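PDB 3RNS: cupin 2 conserved barrel domain protein from Leptotrichia buccalis, which is of unknown function but is built from two cupin-type beta barrels, the compact double-stranded beta-helix scaffold used by many small-molecule-binding proteins and enzymes. Local coordinates for residues 56-60 and 104-110; 160-165 and 211-217. All coordinates share one frame. Where two conformers were deposited one is given. Numbering follows the deposited sequence.

Interaction 1 of 2, residues 56-60 and 104-110; sequences LGNRY and IEIGEKI
The segments run antiparallel, end-to-end directions 155° apart, extended from G57 to Y60 and from I104 to E108; a bend at K109 (phi -74°, psi -50°) brings I110 level with G57, CA atoms 4.8 Å apart. Segment 56-60 starts as loop and becomes strand at R59; its partner is strand to E108. L56, at the exposed end, directs CB toward segment 104-110, 3.6 Å from K109 O, and its CD1 lies 4.3 Å from I110 CG1. G57 follows (phi -131°, psi 172°), its CA 3.4 Å from E108 O in a CA-H...O contact; a CB would sit 2.1 Å from that oxygen, so only glycine fits. N58 O accepts a hydrogen bond from E108 N (3.2 Å), while N58 OD1 takes the backbone N of A89. R59 and G107 form the non-hydrogen-bonded pair, CA atoms 4.6 Å apart. With chi1 and chi2 both m, the arginine folds back over G107, whose missing side chain leaves room, and NH1 donates to E108 O (2.9 Å) and N58 O (3.1 Å). E105 OE1 is 4.3 Å from R59 NE, a charge proximity only; that oxygen is hydrogen-bonded to Y38. Y60 and I106 form the hydrogen-bonded pair: Y60 N to I106 O 2.9 Å, I106 N to Y60 O 2.8 Å. Their side chains share the other face, Y60 CB 4.3 Å from I106 CD1, and both pack on L153 and M155, where aromatic ring and branched chain suit burial. This is the pairing of neighbouring strands 59-65 and 101-108 in the antiparallel sheet of a cupin barrel, its Y60-I106 face packed against strand 153-160 of the second barrel.

Interaction 2 of 2, residues 160-165 and 211-217; sequences FWKGES and VEAETEN
At one end of the second cupin barrel, a type II beta turn, W161 to E164, lies against the loop that leaves strand 209-212. Hydrogen bonds fix the fit. Within the turn, E164 N donates to W161 O (2.9 Å); G163 (phi 94°, psi -16°) occupies the position where a CB would jam against the preceding carbonyl. Across the segments, A213 N donates to E164 O (2.9 Å) and G163 N to A213 O (2.7 Å), with A213 at the centre of an inverse gamma turn. Beyond this pair of bonds S165 and E212 form an antiparallel non-hydrogen-bonded bridge, CA atoms 4.1 Å apart, where strands 165-169 and 209-212 begin to pair. Apolar contacts fill the inner side: F160 CZ meets V211 CG1 at 3.6 Å and F160 CB meets A213 CB at 3.8 Å, the small alanine pointing toward the turn, while the F160 ring also stacks on F218. On the outer side the extended K162 chain, all t, passes over the loop, its CE 3.7 Å from T215 O. N217, with chi1 m, swings its amide toward the turn: OD1 accepts K162 N at 2.9 Å and lies over one face of the W161 indole, 3.4 Å from CD2.

In the fold
Both segments of interaction 1 precede those of interaction 2 in the sequence, and the two share no strand or sheet. Segments 56-60 and 104-110 include the paired ends of strands 59-65 and 101-108, in the first barrel, whereas 160-165 and 211-217 lie at turns of the second, linking its six-stranded sheet with its four-stranded one. Their centres are about 31 Å apart, on opposite sides of the chain's centre, and their nearest atoms about 16 Å. Strands 142-150 and 153-160 pack against interaction 1; strand 153-160 then runs directly into the turn of interaction 2. One contact thus lies at the junction of the barrels, the other closes an outer end of the second.

Interaction 1 of 2, residues 56-60 and 104-110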
loop_
_atom_site.group_PDB
_atom_site.type_symbol
_atom_site.label_atom_id
_atom_site.label_comp_id
_atom_site.label_asym_id
_atom_site.label_seq_id
_atom_site.Cartn_x
_atom_site.Cartn_y
_atom_site.Cartn_z
ATOM N N LEU A 56 2.249 -9.283 17.847
ATOM C CA LEU A 56 3.685 -9.601 18.015
ATOM C C LEU A 56 4.596 -8.750 17.095
ATOM O O LEU A 56 5.789 -8.580 17.384
ATOM C CB LEU A 56 3.971 -11.106 17.805
ATOM C CG LEU A 56 4.329 -11.977 19.029
ATOM C CD1 LEU A 56 4.180 -13.477 18.694
ATOM C CD2 LEU A 56 5.754 -11.675 19.582
ATOM N N GLY A 57 4.041 -8.243 15.990
ATOM C CA GLY A 57 4.760 -7.312 15.110
ATOM C C GLY A 57 3.961 -6.066 14.765
ATOM O O GLY A 57 2.752 -5.977 15.060
ATOM N N ASN A 58 4.634 -5.114 14.111
ATOM C CA ASN A 58 4.027 -3.849 13.727
ATOM C C ASN A 58 2.985 -4.028 12.623
ATOM O O ASN A 58 3.052 -4.985 11.831
ATOM C CB ASN A 58 5.096 -2.849 13.278
ATOM C CG ASN A 58 6.211 -2.668 14.316
ATOM O OD1 ASN A 58 5.959 -2.250 15.441
ATOM N ND2 ASN A 58 7.441 -3.002 13.934
ATOM N N ARG A 59 2.031 -3.111 12.592
ATOM C CA ARG A 59 1.028 -3.067 11.547
ATOM C C ARG A 59 0.998 -1.661 10.958
ATOM O O ARG A 59 1.143 -0.661 11.692
ATOM C CB ARG A 59 -0.344 -3.379 12.109
ATOM C CG ARG A 59 -0.489 -4.746 12.767
ATOM C CD ARG A 59 -0.723 -5.830 11.736
ATOM N NE ARG A 59 -0.840 -7.175 12.315
ATOM C CZ ARG A 59 0.194 -7.970 12.616
ATOM N NH1 ARG A 59 1.449 -7.556 12.467
ATOM N NH2 ARG A 59 -0.026 -9.187 13.092
ATOM N N TYR A 60 0.829 -1.600 9.647
ATOM C CA TYR A 60 0.736 -0.372 8.902
ATOM C C TYR A 60 -0.518 -0.472 8.035
ATOM O O TYR A 60 -0.839 -1.544 7.519
ATOM C CB TYR A 60 1.958 -0.192 7.990
ATOM C CG TYR A 60 3.255 -0.345 8.724
ATOM C CD1 TYR A 60 3.878 0.739 9.279
ATOM C CD2 TYR A 60 3.847 -1.587 8.864
ATOM C CE1 TYR A 60 5.069 0.593 10.025
ATOM C CE2 TYR A 60 5.031 -1.748 9.585
ATOM C CZ TYR A 60 5.629 -0.651 10.169
ATOM O OH TYR A 60 6.818 -0.803 10.861
ATOM N N ILE A 104 -5.390 -1.142 3.031
ATOM C CA ILE A 104 -4.314 -2.089 2.844
ATOM C C ILE A 104 -3.661 -2.264 4.218
ATOM O O ILE A 104 -3.299 -1.276 4.854
ATOM C CB ILE A 104 -3.208 -1.591 1.851
ATOM C CG1 ILE A 104 -3.794 -1.133 0.517
ATOM C CG2 ILE A 104 -2.169 -2.705 1.654
ATOM C CD1 ILE A 104 -2.755 -0.619 -0.496
ATOM N N GLU A 105 -3.492 -3.507 4.680
ATOM C CA GLU A 105 -2.854 -3.799 5.934
ATOM C C GLU A 105 -1.525 -4.499 5.623
ATOM O O GLU A 105 -1.509 -5.508 4.955
ATOM C CB GLU A 105 -3.720 -4.727 6.820
ATOM C CG GLU A 105 -3.054 -5.104 8.154
ATOM C CD GLU A 105 -3.865 -6.119 8.975
ATOM O OE1 GLU A 105 -3.544 -7.325 8.928
ATOM O OE2 GLU A 105 -4.817 -5.715 9.685
ATOM N N ILE A 106 -0.433 -3.976 6.148
ATOM C CA ILE A 106 0.894 -4.530 5.939
ATOM C C ILE A 106 1.346 -4.918 7.327
ATOM O O ILE A 106 1.299 -4.103 8.225
ATOM C CB ILE A 106 1.879 -3.516 5.316
ATOM C CG1 ILE A 106 1.320 -2.902 4.034
ATOM C CG2 ILE A 106 3.185 -4.177 4.973
ATOM C CD1 ILE A 106 0.549 -1.602 4.235
ATOM N N GLY A 107 1.707 -6.168 7.512
ATOM C CA GLY A 107 2.132 -6.626 8.786
ATOM C C GLY A 107 3.441 -7.357 8.789
ATOM O O GLY A 107 3.779 -8.000 7.804
ATOM N N GLU A 108 4.187 -7.206 9.896
ATOM C CA GLU A 108 5.310 -8.080 10.265
ATOM C C GLU A 108 4.741 -9.136 11.194
ATOM O O GLU A 108 4.037 -8.791 12.153
ATOM C CB GLU A 108 6.387 -7.331 11.049
ATOM C CG GLU A 108 7.349 -6.443 10.241
ATOM C CD GLU A 108 8.778 -6.478 10.815
ATOM O OE1 GLU A 108 8.951 -6.216 12.037
ATOM O OE2 GLU A 108 9.731 -6.798 10.058
ATOM N N LYS A 109 5.049 -10.399 10.967
ATOM C CA LYS A 109 4.465 -11.412 11.831
ATOM C C LYS A 109 5.126 -11.427 13.260
ATOM O O LYS A 109 4.393 -11.330 14.279
ATOM C CB LYS A 109 4.400 -12.762 11.102
ATOM C CG LYS A 109 3.424 -12.686 9.926
ATOM C CD LYS A 109 3.110 -14.029 9.269
ATOM C CE LYS A 109 2.560 -13.814 7.854
ATOM N NZ LYS A 109 2.531 -15.070 7.081
ATOM N N ILE A 110 6.462 -11.461 13.339
ATOM C CA ILE A 110 7.157 -11.399 14.655
ATOM C C ILE A 110 8.159 -10.239 14.770
ATOM O O ILE A 110 8.762 -9.823 13.779
ATOM C CB ILE A 110 7.856 -12.733 15.003
ATOM C CG1 ILE A 110 6.813 -13.830 15.315
ATOM C CG2 ILE A 110 8.798 -12.568 16.244
ATOM C CD1 ILE A 110 7.436 -15.169 15.788
#

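Interaction 2 of 2, residues 160-165 and 211-217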
loop_
_atom_site.group_PDB
_atom_site.type_symbol
_atom_site.label_atom_id
_atom_site.label_comp_id
_atom_site.label_asym_id
_atom_site.label_seq_id
_atom_site.Cartn_x
_atom_site.Cartn_y
_atom_site.Cartn_z
ATOM N N PHE A 160 7.931 11.249 -9.098
ATOM C CA PHE A 160 8.686 11.203 -10.351
ATOM C C PHE A 160 8.176 12.401 -11.175
ATOM O O PHE A 160 6.954 12.540 -11.401
ATOM C CB PHE A 160 8.375 9.943 -11.181
ATOM C CG PHE A 160 8.978 8.673 -10.680
ATOM C CD1 PHE A 160 8.504 8.062 -9.522
ATOM C CD2 PHE A 160 9.980 8.016 -11.423
ATOM C CE1 PHE A 160 9.055 6.833 -9.083
ATOM C CE2 PHE A 160 10.512 6.803 -10.974
ATOM C CZ PHE A 160 10.072 6.244 -9.802
ATOM N N TRP A 161 9.086 13.263 -11.602
ATOM C CA TRP A 161 8.737 14.261 -12.591
ATOM C C TRP A 161 8.666 13.570 -13.951
ATOM O O TRP A 161 9.451 12.671 -14.251
ATOM C CB TRP A 161 9.776 15.385 -12.610
ATOM C CG TRP A 161 9.313 16.558 -13.359
ATOM C CD1 TRP A 161 9.575 16.843 -14.682
ATOM C CD2 TRP A 161 8.510 17.637 -12.862
ATOM N NE1 TRP A 161 8.999 18.033 -15.016
ATOM C CE2 TRP A 161 8.310 18.528 -13.933
ATOM C CE3 TRP A 161 7.956 17.943 -11.606
ATOM C CZ2 TRP A 161 7.574 19.723 -13.794
ATOM C CZ3 TRP A 161 7.179 19.101 -11.476
ATOM C CH2 TRP A 161 7.020 19.994 -12.565
ATOM N N LYS A 162 7.746 14.019 -14.786
ATOM C CA LYS A 162 7.611 13.506 -16.153
ATOM C C LYS A 162 8.952 13.411 -16.857
ATOM O O LYS A 162 9.759 14.343 -16.803
ATOM C CB LYS A 162 6.694 14.441 -16.929
ATOM C CG LYS A 162 6.559 14.059 -18.363
ATOM C CD LYS A 162 5.738 15.031 -19.102
ATOM C CE LYS A 162 5.591 14.580 -20.538
ATOM N NZ LYS A 162 4.832 15.644 -21.239
ATOM N N GLY A 163 9.220 12.279 -17.494
ATOM C CA GLY A 163 10.506 12.053 -18.146
ATOM C C GLY A 163 11.519 11.343 -17.303
ATOM O O GLY A 163 12.523 10.913 -17.825
ATOM N N GLU A 164 11.329 11.263 -15.985
ATOM C CA GLU A 164 12.276 10.518 -15.137
ATOM C C GLU A 164 11.916 9.038 -15.138
ATOM O O GLU A 164 10.781 8.672 -15.355
ATOM C CB GLU A 164 12.355 11.071 -13.694
ATOM C CG GLU A 164 13.420 12.188 -13.475
ATOM C CD GLU A 164 14.904 11.699 -13.516
ATOM O OE1 GLU A 164 15.224 10.504 -13.264
ATOM O OE2 GLU A 164 15.762 12.538 -13.807
ATOM N N SER A 165 12.924 8.188 -14.918
ATOM C CA SER A 165 12.768 6.767 -14.974
ATOM C C SER A 165 13.777 6.066 -14.087
ATOM O O SER A 165 14.829 6.603 -13.805
ATOM C CB SER A 165 12.982 6.251 -16.427
ATOM O OG SER A 165 14.298 6.530 -16.906
ATOM N N VAL A 211 10.461 1.566 -14.333
ATOM C CA VAL A 211 9.358 2.519 -14.286
ATOM C C VAL A 211 9.768 3.830 -14.914
ATOM O O VAL A 211 10.943 4.215 -14.894
ATOM C CB VAL A 211 8.848 2.755 -12.842
ATOM C CG1 VAL A 211 9.870 3.334 -11.968
ATOM C CG2 VAL A 211 7.644 3.636 -12.831
ATOM N N GLU A 212 8.791 4.513 -15.473
ATOM C CA GLU A 212 9.019 5.741 -16.159
ATOM C C GLU A 212 7.802 6.630 -15.984
ATOM O O GLU A 212 6.647 6.148 -16.090
ATOM C CB GLU A 212 9.257 5.345 -17.611
ATOM C CG GLU A 212 9.290 6.405 -18.592
ATOM C CD GLU A 212 9.461 5.868 -20.056
ATOM O OE1 GLU A 212 9.419 4.622 -20.309
ATOM O OE2 GLU A 212 9.625 6.734 -20.951
ATOM N N ALA A 213 8.034 7.913 -15.724
ATOM C CA ALA A 213 6.967 8.917 -15.780
ATOM C C ALA A 213 6.804 9.329 -17.242
ATOM O O ALA A 213 7.356 10.316 -17.709
ATOM C CB ALA A 213 7.312 10.147 -14.863
ATOM N N GLU A 214 6.053 8.550 -17.990
ATOM C CA GLU A 214 6.042 8.682 -19.440
ATOM C C GLU A 214 5.225 9.890 -19.931
ATOM O O GLU A 214 5.716 10.663 -20.684
ATOM C CB GLU A 214 5.461 7.406 -20.054
ATOM C CG GLU A 214 5.443 7.408 -21.588
ATOM C CD GLU A 214 4.505 6.324 -22.180
ATOM O OE1 GLU A 214 3.374 6.091 -21.644
ATOM O OE2 GLU A 214 4.917 5.713 -23.189
ATOM N N THR A 215 3.996 10.048 -19.480
ATOM C CA THR A 215 3.086 11.081 -19.977
ATOM C C THR A 215 2.849 12.193 -18.940
ATOM O O THR A 215 2.375 13.260 -19.292
ATOM C CB THR A 215 1.706 10.483 -20.281
ATOM O OG1 THR A 215 1.242 9.810 -19.108
ATOM C CG2 THR A 215 1.770 9.482 -21.444
ATOM N N GLU A 216 3.150 11.957 -17.665
ATOM C CA GLU A 216 2.948 13.018 -16.676
ATOM C C GLU A 216 3.647 12.685 -15.364
ATOM O O GLU A 216 4.177 11.610 -15.209
ATOM C CB GLU A 216 1.463 13.195 -16.407
ATOM C CG GLU A 216 0.810 11.941 -15.777
ATOM C CD GLU A 216 -0.759 12.042 -15.720
ATOM O OE1 GLU A 216 -1.316 12.672 -14.775
ATOM O OE2 GLU A 216 -1.426 11.467 -16.626
ATOM N N ASN A 217 3.662 13.637 -14.450
ATOM C CA ASN A 217 4.233 13.400 -13.135
ATOM C C ASN A 217 3.437 12.344 -12.384
ATOM O O ASN A 217 2.232 12.244 -12.532
ATOM C CB ASN A 217 4.247 14.659 -12.268
ATOM C CG ASN A 217 4.903 15.898 -12.926
ATOM O OD1 ASN A 217 5.757 15.828 -13.802
ATOM N ND2 ASN A 217 4.505 17.057 -12.424
#